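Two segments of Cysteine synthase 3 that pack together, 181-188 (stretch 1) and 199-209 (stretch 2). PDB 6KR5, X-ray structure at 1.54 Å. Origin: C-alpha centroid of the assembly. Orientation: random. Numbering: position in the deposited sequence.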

# COMPACT_ATOMS: atom_id res chain seq x y z
N ASN B 181 -25.13 -1.76 -0.54
CA ASN B 181 -26.52 -1.94 -0.03
C ASN B 181 -27.29 -2.87 -0.97
O ASN B 181 -28.44 -2.59 -1.25
CB ASN B 181 -27.25 -0.63 0.21
CG ASN B 181 -26.43 0.35 1.01
OD1 ASN B 181 -26.25 1.49 0.61
ND2 ASN B 181 -25.94 -0.08 2.15
N GLY B 182 -26.65 -3.92 -1.46
CA GLY B 182 -27.31 -4.86 -2.34
C GLY B 182 -27.54 -4.39 -3.76
O GLY B 182 -28.21 -5.09 -4.52
N GLU B 183 -26.99 -3.23 -4.15
CA GLU B 183 -27.24 -2.67 -5.48
C GLU B 183 -26.34 -3.24 -6.56
O GLU B 183 -26.62 -3.02 -7.75
CB GLU B 183 -27.07 -1.14 -5.45
CG GLU B 183 -28.04 -0.39 -4.53
CD GLU B 183 -29.48 -0.50 -4.99
OE1 GLU B 183 -29.71 -0.62 -6.21
OE2 GLU B 183 -30.39 -0.46 -4.12
N VAL B 184 -25.27 -3.96 -6.20
CA VAL B 184 -24.31 -4.47 -7.19
C VAL B 184 -25.04 -5.25 -8.27
O VAL B 184 -25.86 -6.14 -7.98
CB VAL B 184 -23.22 -5.32 -6.49
CG1 VAL B 184 -23.83 -6.44 -5.64
CG2 VAL B 184 -22.23 -5.89 -7.52
N ASP B 185 -24.75 -4.93 -9.52
CA ASP B 185 -25.38 -5.58 -10.66
C ASP B 185 -24.42 -6.44 -11.47
O ASP B 185 -24.83 -7.47 -12.01
CB ASP B 185 -25.98 -4.54 -11.61
CG ASP B 185 -27.23 -3.89 -11.05
OD1 ASP B 185 -28.16 -4.63 -10.64
OD2 ASP B 185 -27.29 -2.64 -11.02
N ILE B 186 -23.17 -6.01 -11.61
CA ILE B 186 -22.17 -6.71 -12.41
C ILE B 186 -20.89 -6.71 -11.59
O ILE B 186 -20.58 -5.71 -10.95
CB ILE B 186 -21.95 -6.01 -13.77
CG1 ILE B 186 -23.29 -5.80 -14.50
CG2 ILE B 186 -20.98 -6.82 -14.64
CD1 ILE B 186 -23.17 -5.07 -15.80
N ILE B 187 -20.20 -7.85 -11.55
CA ILE B 187 -18.88 -7.96 -10.94
C ILE B 187 -17.88 -8.35 -12.03
O ILE B 187 -18.13 -9.28 -12.81
CB ILE B 187 -18.86 -8.96 -9.77
CG1 ILE B 187 -17.47 -9.08 -9.15
CG2 ILE B 187 -19.40 -10.34 -10.19
CD1 ILE B 187 -17.08 -7.87 -8.34
N VAL B 188 -16.78 -7.60 -12.12
CA VAL B 188 -15.76 -7.78 -13.15
C VAL B 188 -14.46 -8.17 -12.46
O VAL B 188 -13.97 -7.43 -11.59
CB VAL B 188 -15.56 -6.50 -13.99
CG1 VAL B 188 -14.61 -6.75 -15.14
CG2 VAL B 188 -16.88 -5.98 -14.51
N GLY B 199 -15.30 -17.15 -6.40
CA GLY B 199 -15.72 -16.92 -5.03
C GLY B 199 -16.66 -15.73 -4.89
O GLY B 199 -17.70 -15.82 -4.23
N VAL B 200 -16.29 -14.59 -5.48
CA VAL B 200 -17.19 -13.44 -5.40
C VAL B 200 -18.46 -13.71 -6.19
O VAL B 200 -19.56 -13.39 -5.74
CB VAL B 200 -16.48 -12.16 -5.89
CG1 VAL B 200 -17.45 -10.98 -5.90
CG2 VAL B 200 -15.29 -11.85 -5.00
N GLY B 201 -18.32 -14.31 -7.38
CA GLY B 201 -19.49 -14.56 -8.20
C GLY B 201 -20.48 -15.49 -7.52
O GLY B 201 -21.68 -15.21 -7.47
N GLU B 202 -19.99 -16.60 -6.96
CA GLU B 202 -20.89 -17.54 -6.29
C GLU B 202 -21.57 -16.90 -5.09
O GLU B 202 -22.77 -17.10 -4.87
CB GLU B 202 -20.13 -18.80 -5.87
CG GLU B 202 -19.81 -19.75 -7.01
CD GLU B 202 -19.17 -21.04 -6.55
OE1 GLU B 202 -18.43 -21.02 -5.54
OE2 GLU B 202 -19.39 -22.08 -7.21
N ASN B 203 -20.82 -16.12 -4.31
CA ASN B 203 -21.38 -15.59 -3.08
C ASN B 203 -22.31 -14.41 -3.33
O ASN B 203 -23.27 -14.22 -2.59
CB ASN B 203 -20.27 -15.20 -2.11
CG ASN B 203 -19.69 -16.40 -1.39
OD1 ASN B 203 -20.36 -17.03 -0.58
ND2 ASN B 203 -18.44 -16.72 -1.69
N LEU B 204 -22.05 -13.61 -4.37
CA LEU B 204 -23.01 -12.58 -4.73
C LEU B 204 -24.28 -13.20 -5.31
O LEU B 204 -25.39 -12.75 -5.01
CB LEU B 204 -22.40 -11.58 -5.72
CG LEU B 204 -21.38 -10.62 -5.12
CD1 LEU B 204 -20.84 -9.68 -6.19
CD2 LEU B 204 -22.00 -9.83 -3.97
N LYS B 205 -24.14 -14.25 -6.13
CA LYS B 205 -25.32 -14.82 -6.77
C LYS B 205 -26.22 -15.52 -5.76
O LYS B 205 -27.43 -15.61 -5.98
CB LYS B 205 -24.91 -15.78 -7.89
CG LYS B 205 -24.76 -15.09 -9.25
CD LYS B 205 -24.18 -16.03 -10.31
CE LYS B 205 -24.27 -15.37 -11.68
NZ LYS B 205 -23.56 -16.13 -12.74
N LYS B 206 -25.67 -15.92 -4.63
CA LYS B 206 -26.53 -16.53 -3.59
C LYS B 206 -27.45 -15.45 -3.03
O LYS B 206 -28.58 -15.75 -2.68
CB LYS B 206 -25.68 -17.07 -2.44
CG LYS B 206 -25.45 -18.57 -2.46
CD LYS B 206 -24.92 -19.12 -1.16
CE LYS B 206 -23.42 -19.29 -1.20
NZ LYS B 206 -23.00 -20.37 -2.13
N LYS B 207 -26.95 -14.22 -2.95
CA LYS B 207 -27.75 -13.13 -2.40
C LYS B 207 -28.64 -12.47 -3.44
O LYS B 207 -29.71 -11.96 -3.10
CB LYS B 207 -26.83 -12.09 -1.76
CG LYS B 207 -26.29 -12.55 -0.39
CD LYS B 207 -25.09 -11.74 0.09
CE LYS B 207 -24.58 -12.28 1.43
NZ LYS B 207 -23.51 -11.40 2.03
N LYS B 208 -28.24 -12.50 -4.71
CA LYS B 208 -28.94 -11.76 -5.76
C LYS B 208 -28.67 -12.50 -7.06
O LYS B 208 -27.59 -12.37 -7.64
CB LYS B 208 -28.45 -10.32 -5.80
CG LYS B 208 -29.16 -9.38 -6.76
CD LYS B 208 -28.63 -7.96 -6.58
CE LYS B 208 -29.13 -7.02 -7.65
NZ LYS B 208 -28.70 -5.61 -7.38
N LYS B 209 -29.65 -13.29 -7.51
CA LYS B 209 -29.42 -14.25 -8.58
C LYS B 209 -29.04 -13.58 -9.89
O LYS B 209 -28.30 -14.16 -10.70
CB LYS B 209 -30.66 -15.13 -8.78
CG LYS B 209 -30.87 -16.18 -7.69
CD LYS B 209 -29.94 -17.37 -7.88
CE LYS B 209 -29.96 -18.30 -6.67
NZ LYS B 209 -29.52 -17.59 -5.43
O HOH W 1 -30.64 -3.94 -6.15
O HOH W 2 -30.21 -3.90 -9.28

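Stretch 1 begins as a chain leaving a helix. N181 is the first residue to abandon helical geometry, with a phi of 52° in a Schellman motif, and asparagine tolerates this left-handed conformation better than most residues.

G182 also has a positive phi, 75°, a value that by itself favours glycine. Its contribution to the contact comes from the backbone: the carbonyl accepts a hydrogen bond from the ammonium group of K208, with K208 NZ 2.9 Å from G182 O. K208, in the loop that follows the helix of stretch 2, has all four chi angles t, so that its fully extended side chain carries the charge across to the loop of stretch 1. No other residue of stretch 2 is covered as extensively by stretch 1.

E183 points its CA-to-CB bond away from stretch 2 and remains exposed, as suits a charged residue. Its carboxylate is linked to the lysine indirectly: water 1 accepts a hydrogen bond from K208 NZ at 2.8 Å and donates a weak one to E183 OE1 at 3.4 Å.

V184 serves two kinds of partner. Its carbonyl oxygen, V184 O, accepts a second direct hydrogen bond from K208 NZ at 3.0 Å, while its buried side chain meets the helix through an apolar contact, V184 CG1 to L204 CD2 at 4.2 Å. An apolar residue suits this buried place, and the hydrogen bond uses the main-chain oxygen, which every residue type supplies.

D185 starts with its CA-to-CB bond directed away, but chi1 near -72° (m) brings the carboxylate back nearer to stretch 2. D185 OD1 and K208 NZ, 3.4 Å apart, form a salt bridge whose hydrogen bond is weak. Water 2 reinforces the pairing by donating to D185 OD1 at 2.6 Å and accepting from K208 NZ at 3.0 Å. The lysine's positive charge is thus met by an acidic group as well as by neutral carbonyls.

Farther along, the contact becomes wholly apolar. The alternation of side chains along a strand turns I186 away from the helix and I187 toward it. A branched apolar side chain suits I187, which is buried and meets only apolar side chains across the contact: I187 CG1 lies 3.8 Å from V200 CG1, and I187 CB lies 4.2 Å from L204 CD1. V200 and L204 are four residues apart, about one helical turn, so both can present their side chains to the same isoleucine. Between them in sequence, G201 has no side chain, and its CA comes within 7.2 Å of I187 CA.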